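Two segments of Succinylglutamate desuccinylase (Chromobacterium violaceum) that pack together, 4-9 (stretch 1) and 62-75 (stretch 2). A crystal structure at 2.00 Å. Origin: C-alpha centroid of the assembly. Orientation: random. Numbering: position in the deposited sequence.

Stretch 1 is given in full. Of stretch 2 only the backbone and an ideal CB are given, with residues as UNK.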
# COMPACT_ATOMS: atom_id res chain seq x y z
N SER A 4 20.71 30.64 35.29
CA SER A 4 19.63 29.73 35.67
C SER A 4 20.01 28.27 35.49
O SER A 4 20.70 27.90 34.53
CB SER A 4 18.38 30.03 34.83
OG SER A 4 17.33 29.13 35.14
N PRO A 5 19.58 27.41 36.43
CA PRO A 5 19.89 25.98 36.35
C PRO A 5 19.07 25.34 35.23
O PRO A 5 19.35 24.24 34.76
CB PRO A 5 19.50 25.46 37.73
CG PRO A 5 18.34 26.33 38.09
CD PRO A 5 18.81 27.71 37.65
N SER A 6 18.05 26.08 34.80
CA SER A 6 17.16 25.64 33.73
C SER A 6 17.58 26.27 32.40
O SER A 6 17.60 27.50 32.27
CB SER A 6 15.72 26.04 34.05
OG SER A 6 14.85 25.79 32.95
N PHE A 7 17.89 25.43 31.43
CA PHE A 7 18.28 25.89 30.11
C PHE A 7 17.08 26.61 29.50
O PHE A 7 17.22 27.67 28.88
CB PHE A 7 18.70 24.70 29.23
CG PHE A 7 20.08 24.17 29.56
CD1 PHE A 7 21.11 24.24 28.63
CD2 PHE A 7 20.35 23.61 30.82
CE1 PHE A 7 22.39 23.77 28.93
CE2 PHE A 7 21.64 23.14 31.12
CZ PHE A 7 22.66 23.22 30.18
N LEU A 8 15.89 26.05 29.70
CA LEU A 8 14.67 26.63 29.17
C LEU A 8 14.42 28.05 29.67
O LEU A 8 14.17 28.96 28.87
CB LEU A 8 13.47 25.73 29.52
CG LEU A 8 12.04 26.14 29.12
CD1 LEU A 8 11.45 26.98 30.21
CD2 LEU A 8 12.03 26.89 27.77
N GLN A 9 14.51 28.25 30.98
CA GLN A 9 14.28 29.56 31.56
C GLN A 9 15.32 30.58 31.09
O GLN A 9 15.02 31.76 30.91
CB GLN A 9 14.30 29.47 33.09
CG GLN A 9 13.55 30.61 33.74
CD GLN A 9 12.12 30.69 33.22
OE1 GLN A 9 11.34 29.74 33.35
NE2 GLN A 9 11.78 31.82 32.62
N UNK A 62 7.07 17.84 26.09
CA UNK A 62 8.43 17.56 25.59
C UNK A 62 9.45 18.59 26.05
O UNK A 62 10.63 18.27 26.27
CB UNK A 62 8.43 17.51 24.06
N UNK A 63 9.01 19.84 26.19
CA UNK A 63 9.89 20.93 26.63
C UNK A 63 10.45 20.65 28.03
O UNK A 63 11.66 20.77 28.26
CB UNK A 63 9.13 22.26 26.62
N UNK A 64 9.58 20.26 28.96
CA UNK A 64 10.00 19.96 30.33
C UNK A 64 10.93 18.75 30.36
O UNK A 64 11.89 18.73 31.12
CB UNK A 64 8.78 19.71 31.22
N UNK A 65 10.64 17.74 29.53
CA UNK A 65 11.47 16.53 29.49
C UNK A 65 12.87 16.85 28.97
O UNK A 65 13.87 16.35 29.49
CB UNK A 65 10.82 15.46 28.61
N UNK A 66 12.95 17.69 27.94
CA UNK A 66 14.24 18.07 27.40
C UNK A 66 14.99 18.90 28.44
O UNK A 66 16.14 18.61 28.76
CB UNK A 66 14.08 18.84 26.09
N UNK A 67 14.33 19.92 28.98
CA UNK A 67 14.96 20.78 29.97
C UNK A 67 15.48 19.99 31.17
O UNK A 67 16.55 20.30 31.71
CB UNK A 67 13.97 21.85 30.44
N UNK A 68 14.73 18.98 31.60
CA UNK A 68 15.16 18.16 32.72
C UNK A 68 16.46 17.44 32.41
O UNK A 68 17.36 17.36 33.26
CB UNK A 68 14.07 17.15 33.09
N UNK A 69 16.57 16.91 31.19
CA UNK A 69 17.76 16.21 30.76
C UNK A 69 18.96 17.16 30.75
O UNK A 69 20.03 16.79 31.20
CB UNK A 69 17.55 15.59 29.38
N UNK A 70 18.77 18.37 30.24
CA UNK A 70 19.87 19.34 30.19
C UNK A 70 20.37 19.69 31.59
O UNK A 70 21.57 19.81 31.83
CB UNK A 70 19.42 20.61 29.46
N UNK A 71 19.44 19.86 32.53
CA UNK A 71 19.82 20.18 33.89
C UNK A 71 20.62 19.02 34.50
O UNK A 71 21.61 19.25 35.20
CB UNK A 71 18.58 20.49 34.73
N UNK A 72 20.21 17.79 34.22
CA UNK A 72 20.93 16.64 34.75
C UNK A 72 22.34 16.54 34.17
O UNK A 72 23.28 16.17 34.86
CB UNK A 72 20.15 15.35 34.46
N UNK A 73 22.47 16.87 32.89
CA UNK A 73 23.78 16.83 32.25
C UNK A 73 24.70 17.86 32.89
O UNK A 73 25.84 17.56 33.25
CB UNK A 73 23.66 17.08 30.75
N UNK A 74 24.19 19.08 33.04
CA UNK A 74 24.95 20.17 33.64
C UNK A 74 25.23 19.90 35.12
O UNK A 74 26.12 20.50 35.71
CB UNK A 74 24.20 21.49 33.48
N UNK A 75 24.44 19.01 35.72
CA UNK A 75 24.61 18.67 37.12
C UNK A 75 25.56 17.49 37.29
O UNK A 75 26.14 17.29 38.36
CB UNK A 75 23.25 18.35 37.76

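Stretch 2 is helical, and stretch 1 packs against it with the start of another helix. Residues 7-9 are helical, and Ser 6 caps them: Gln 9 N donates to Ser 6 OG.

Position 62 has nothing of stretch 1 within reach of its CB. The residue is Pro 62.

At position 63 the CB points sideways and lies 5.5 Å from Leu 8 CG. A branched or longer apolar side chain could close that gap. The residue is Ile 63, whose CG2 is 4.0 Å from Leu 8 CG.

Position 64 points away from stretch 1, and positions 65 and 66 are out of reach. The contact leaves all three open. They are Glu 64, Val 65 and Val 66.

At position 67 the CB points toward stretch 1, 4.0 Å from Leu 8 CB and 4.8 Å from Ser 6 OG. Nearby lie a hydroxyl and the first amide groups of a helix, which lack acceptors within it. Asp fits, or Asn with one acceptor fewer. The residue is Asp 67. Its OD2 accepts from Ser 6 OG at 2.7 Å. Its OD1 accepts from Leu 8 N, also at 2.7 Å, with an N-H...acceptor angle of 162°.

Positions 68 and 69 are out of reach, though 68 has room for a CB. They are Gly 68 and Met 69, a selenomethionine.

At position 70 the CB points toward stretch 1 and sits 3.4 Å from Phe 7 CD2, over the ring. An apolar side chain suits the aromatic face. The residue is Leu 70. Its CB makes a CH-pi contact, 3.7 Å from the centroid of the Phe 7 ring.

At position 71 the CB points sideways, 3.8 Å from Pro 5 O. A small donor such as Ser or Thr would suit. The residue is Thr 71. Its OG1 lies 3.2 Å from Pro 5 O and 3.0 Å from Asp 67 O, and its single proton could serve either acceptor.

Positions 72 and 73 make no contact; 72 points away and 73 sideways. They are Asp 72 and Ile 73.

At position 74 the CB points toward stretch 1, 3.8 Å from Phe 7 CE2. A small apolar residue suffices. Ala 74 places its CB at the ring edge, and the Phe 7 side chain sits among Leu 70, Ala 74, Thr 71 and Asp 67.

Position 75 is out of reach. It is Ala 75.

Stretch 2 (62-75) PIEVVDGMLTDIAA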
# COMPACT_ATOMS: atom_id res chain seq x y z
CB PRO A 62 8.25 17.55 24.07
CG PRO A 62 6.82 17.10 23.89
CD PRO A 62 6.11 17.92 24.97
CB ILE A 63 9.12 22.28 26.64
CG1 ILE A 63 8.56 22.59 25.25
CG2 ILE A 63 10.04 23.40 27.09
CD1 ILE A 63 7.70 23.87 25.21
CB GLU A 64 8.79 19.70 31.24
CG GLU A 64 7.75 20.82 31.24
CD GLU A 64 6.59 20.57 32.21
OE1 GLU A 64 6.04 19.45 32.21
OE2 GLU A 64 6.22 21.51 32.95
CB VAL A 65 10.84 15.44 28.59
CG1 VAL A 65 11.83 14.28 28.40
CG2 VAL A 65 9.56 14.93 29.22
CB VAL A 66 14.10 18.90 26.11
CG1 VAL A 66 15.45 19.50 25.71
CG2 VAL A 66 13.57 18.02 24.99
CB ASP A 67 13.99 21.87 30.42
CG ASP A 67 14.67 22.98 31.19
OD1 ASP A 67 15.66 23.54 30.68
OD2 ASP A 67 14.20 23.29 32.31
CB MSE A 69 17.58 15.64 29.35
CG MSE A 69 16.57 14.52 29.21
SE MSE A 69 16.70 13.65 27.48
CE MSE A 69 16.12 15.12 26.37
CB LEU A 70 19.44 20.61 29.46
CG LEU A 70 19.09 20.38 27.99
CD1 LEU A 70 18.53 21.65 27.36
CD2 LEU A 70 20.34 19.91 27.25
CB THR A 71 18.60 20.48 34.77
OG1 THR A 71 17.83 21.53 34.16
CG2 THR A 71 19.04 20.95 36.15
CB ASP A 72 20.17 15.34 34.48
CG ASP A 72 18.98 15.17 35.41
OD1 ASP A 72 18.94 15.86 36.44
OD2 ASP A 72 18.10 14.34 35.13
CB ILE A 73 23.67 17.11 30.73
CG1 ILE A 73 22.91 15.96 30.06
CG2 ILE A 73 25.06 17.27 30.12
CD1 ILE A 73 22.80 16.07 28.56
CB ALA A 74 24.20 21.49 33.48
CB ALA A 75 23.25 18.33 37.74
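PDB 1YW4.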